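Local coordinates for Crh-like protein 5 (Neosartorya fumigata, PDB 6IBU) that cleaves chitin and transfers it to 1,6-beta-glucan or to other chitin chains, cross-linking the polysaccharides of the fungal cell wall, at residues D33-T38 and L181-W186. Numbering follows the deposited sequence.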
ATOM      1  N   ASP A  33       4.306  -1.966  17.218  1.00 37.79           N
ATOM      2  CA  ASP A  33       3.922  -0.894  18.166  1.00 38.02           C
ATOM      3  C   ASP A  33       3.027   0.165  17.519  1.00 34.67           C
ATOM      4  O   ASP A  33       1.985   0.455  18.095  1.00 36.57           O
ATOM      5  CB  ASP A  33       5.168  -0.242  18.755  1.00 39.90           C
ATOM      6  CG  ASP A  33       5.705  -1.041  19.930  1.00 44.62           C
ATOM      7  OD1 ASP A  33       5.007  -2.007  20.362  1.00 42.28           O
ATOM      8  OD2 ASP A  33       6.811  -0.702  20.409  1.00 47.52           O
ATOM      9  N   GLN A  34       3.424   0.738  16.389  1.00 31.57           N
ATOM     10  CA  GLN A  34       2.704   1.898  15.799  1.00 29.16           C
ATOM     11  C   GLN A  34       1.819   1.406  14.653  1.00 27.17           C
ATOM     12  O   GLN A  34       1.564   2.190  13.736  1.00 25.17           O
ATOM     13  CB  GLN A  34       3.730   2.966  15.435  1.00 29.80           C
ATOM     14  CG  GLN A  34       4.497   3.429  16.667  1.00 31.71           C
ATOM     15  CD  GLN A  34       5.451   4.573  16.424  1.00 36.65           C
ATOM     16  OE1 GLN A  34       6.664   4.448  16.638  1.00 42.74           O
ATOM     17  NE2 GLN A  34       4.912   5.707  15.990  1.00 35.75           N
ATOM     18  N   TRP A  35       1.409   0.132  14.706  1.00 25.43           N
ATOM     19  CA  TRP A  35       0.555  -0.528  13.684  1.00 26.32           C
ATOM     20  C   TRP A  35      -0.712  -1.087  14.332  1.00 28.33           C
ATOM     21  O   TRP A  35      -0.673  -1.433  15.525  1.00 30.33           O
ATOM     22  CB  TRP A  35       1.322  -1.649  12.984  1.00 24.37           C
ATOM     23  CG  TRP A  35       2.523  -1.223  12.201  1.00 22.89           C
ATOM     24  CD1 TRP A  35       3.759  -0.921  12.685  1.00 22.53           C
ATOM     25  CD2 TRP A  35       2.619  -1.120  10.770  1.00 21.82           C
ATOM     26  NE1 TRP A  35       4.609  -0.621  11.658  1.00 22.43           N
ATOM     27  CE2 TRP A  35       3.938  -0.726  10.473  1.00 21.90           C
ATOM     28  CE3 TRP A  35       1.721  -1.296   9.716  1.00 21.53           C
ATOM     29  CZ2 TRP A  35       4.374  -0.496   9.174  1.00 21.75           C
ATOM     30  CZ3 TRP A  35       2.152  -1.090   8.428  1.00 21.26           C
ATOM     31  CH2 TRP A  35       3.461  -0.689   8.166  1.00 22.05           C
ATOM     32  N   GLU A  36      -1.789  -1.166  13.564  1.00 31.26           N
ATOM     33  CA  GLU A  36      -3.081  -1.784  13.961  1.00 35.78           C
ATOM     34  C   GLU A  36      -3.221  -3.039  13.094  1.00 32.94           C
ATOM     35  O   GLU A  36      -3.002  -2.897  11.873  1.00 33.09           O
ATOM     36  CB  GLU A  36      -4.176  -0.716  13.817  1.00 41.40           C
ATOM     37  CG  GLU A  36      -5.591  -1.224  13.546  1.00 47.83           C
ATOM     38  CD  GLU A  36      -6.578  -0.165  13.028  1.00 54.88           C
ATOM     39  OE1 GLU A  36      -6.114   0.903  12.530  1.00 56.27           O
ATOM     40  OE2 GLU A  36      -7.829  -0.386  13.116  1.00 56.02           O
ATOM     41  N   VAL A  37      -3.425  -4.205  13.714  1.00 31.46           N
ATOM     42  CA  VAL A  37      -3.739  -5.449  12.980  1.00 31.34           C
ATOM     43  C   VAL A  37      -5.208  -5.378  12.737  1.00 34.70           C
ATOM     44  O   VAL A  37      -6.102  -5.588  13.550  1.00 37.17           O
ATOM     45  CB  VAL A  37      -3.414  -6.772  13.648  1.00 29.99           C
ATOM     46  CG1 VAL A  37      -3.844  -7.927  12.740  1.00 28.55           C
ATOM     47  CG2 VAL A  37      -1.945  -6.862  14.011  1.00 28.97           C
ATOM     48  N   THR A  38      -5.407  -4.995  11.563  1.00 35.58           N
ATOM     49  CA  THR A  38      -6.707  -4.436  11.324  1.00 36.73           C
ATOM     50  C   THR A  38      -7.606  -5.504  10.703  1.00 34.57           C
ATOM     51  O   THR A  38      -8.769  -5.269  10.623  1.00 32.75           O
ATOM     52  CB  THR A  38      -6.411  -3.200  10.529  1.00 41.11           C
ATOM     53  OG1 THR A  38      -7.648  -2.573  10.222  1.00 44.22           O
ATOM     54  CG2 THR A  38      -5.655  -3.558   9.276  1.00 46.49           C
ATOM     55  N   LEU A 181       0.267   3.678   5.587  1.00 18.95           N
ATOM     56  CA  LEU A 181       0.790   2.493   4.884  1.00 18.98           C
ATOM     57  C   LEU A 181      -0.031   1.282   5.329  1.00 19.16           C
ATOM     58  O   LEU A 181      -0.173   1.070   6.529  1.00 17.74           O
ATOM     59  CB  LEU A 181       2.277   2.390   5.224  1.00 18.78           C
ATOM     60  CG  LEU A 181       3.023   1.181   4.679  1.00 18.94           C
ATOM     61  CD1 LEU A 181       2.989   1.134   3.155  1.00 18.38           C
ATOM     62  CD2 LEU A 181       4.453   1.211   5.199  1.00 19.50           C
ATOM     63  N   ARG A 182      -0.590   0.541   4.376  1.00 20.80           N
ATOM     64  CA  ARG A 182      -1.342  -0.714   4.636  1.00 22.66           C
ATOM     65  C   ARG A 182      -0.533  -1.856   4.017  1.00 21.51           C
ATOM     66  O   ARG A 182      -0.093  -1.732   2.861  1.00 21.51           O
ATOM     67  CB  ARG A 182      -2.762  -0.633   4.069  1.00 27.16           C
ATOM     68  CG  ARG A 182      -3.370   0.764   4.190  1.00 35.58           C
ATOM     69  CD  ARG A 182      -4.889   0.893   4.134  1.00 42.41           C
ATOM     70  NE  ARG A 182      -5.549  -0.216   4.816  1.00 49.59           N
ATOM     71  CZ  ARG A 182      -6.765  -0.666   4.537  1.00 54.95           C
ATOM     72  NH1 ARG A 182      -7.486  -0.098   3.582  1.00 58.25           N
ATOM     73  NH2 ARG A 182      -7.251  -1.693   5.211  1.00 56.71           N
ATOM     74  N   LEU A 183      -0.277  -2.916   4.761  1.00 19.15           N
ATOM     75  CA  LEU A 183       0.365  -4.123   4.195  1.00 18.48           C
ATOM     76  C   LEU A 183      -0.620  -5.267   4.352  1.00 18.64           C
ATOM     77  O   LEU A 183      -1.202  -5.398   5.434  1.00 18.42           O
ATOM     78  CB  LEU A 183       1.657  -4.414   4.944  1.00 18.55           C
ATOM     79  CG  LEU A 183       2.711  -3.328   4.843  1.00 17.93           C
ATOM     80  CD1 LEU A 183       3.821  -3.577   5.843  1.00 17.66           C
ATOM     81  CD2 LEU A 183       3.254  -3.269   3.425  1.00 18.54           C
ATOM     82  N   GLY A 184      -0.738  -6.108   3.334  1.00 18.26           N
ATOM     83  CA  GLY A 184      -1.633  -7.265   3.458  1.00 18.61           C
ATOM     84  C   GLY A 184      -1.592  -8.194   2.275  1.00 17.92           C
ATOM     85  O   GLY A 184      -1.140  -7.811   1.189  1.00 18.84           O
ATOM     86  N   SER A 185      -2.111  -9.386   2.505  1.00 18.04           N
ATOM     87  CA  SER A 185      -2.348 -10.414   1.473  1.00 17.98           C
ATOM     88  C   SER A 185      -3.817 -10.778   1.553  1.00 16.87           C
ATOM     89  O   SER A 185      -4.399 -10.601   2.610  1.00 16.12           O
ATOM     90  CB  SER A 185      -1.450 -11.599   1.664  1.00 18.66           C
ATOM     91  OG  SER A 185      -1.738 -12.231   2.911  1.00 21.24           O
ATOM     92  N   TRP A 186      -4.370 -11.248   0.447  1.00 17.70           N
ATOM     93  CA  TRP A 186      -5.797 -11.600   0.322  1.00 18.41           C
ATOM     94  C   TRP A 186      -6.002 -12.400  -0.960  1.00 19.05           C
ATOM     95  O   TRP A 186      -5.137 -12.365  -1.827  1.00 17.05           O
ATOM     96  CB  TRP A 186      -6.649 -10.337   0.317  1.00 19.01           C
ATOM     97  CG  TRP A 186      -6.227  -9.307  -0.675  1.00 18.41           C
ATOM     98  CD1 TRP A 186      -5.142  -8.487  -0.585  1.00 19.33           C
ATOM     99  CD2 TRP A 186      -6.924  -8.925  -1.871  1.00 19.29           C
ATOM    100  NE1 TRP A 186      -5.106  -7.634  -1.651  1.00 19.01           N
ATOM    101  CE2 TRP A 186      -6.190  -7.865  -2.448  1.00 18.95           C
ATOM    102  CE3 TRP A 186      -8.106  -9.347  -2.495  1.00 19.80           C
ATOM    103  CZ2 TRP A 186      -6.575  -7.251  -3.632  1.00 19.47           C
ATOM    104  CZ3 TRP A 186      -8.489  -8.743  -3.671  1.00 19.71           C
ATOM    105  CH2 TRP A 186      -7.735  -7.703  -4.225  1.00 20.98           C
TER
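In the beta-sandwich of this GH16 domain, the indole of W35, on the outermost strand 35-39, reaches past strand 61-64 to meet L181 and L183 on strand 179-187, two strands away in the same antiparallel sheet. The backbones stay well apart, with the CA atoms of W35 and R182 separated by 9.2 Å, and the contact is made by the far end of the six-membered ring. CH2 of W35 lies 3.7 Å from CD2 of L181, a methyl that comes to the ring edge close to the indole plane. On L183 the CD1 methyl approaches obliquely, also 3.7 Å from CH2 of W35. Both methyls meet the same ring atom, while CZ3 of W35 passes 3.7 Å from the backbone O of L181. CG of W35 is anti to the carbonyl carbon (chi1 -63°), and with chi2 near 79° this brings the six-membered ring up to the leucines; on the five-membered ring, NE1 is hydrogen-bonded to OH of Y22. V219 of strand 212-223, in the facing sheet, touches both W35 and L181, and I89 of strand 85-93 packs against both leucines. Between L181 and L183 in sequence, R182 points its CB away from segment 33-38 and forms salt bridges with D63 and E92. Strand 179-187 therefore has an apolar face between the sheets and another carrying the chitin-binding residues R182 and W186, as in a concave-sheet strand of a GH16 jelly roll.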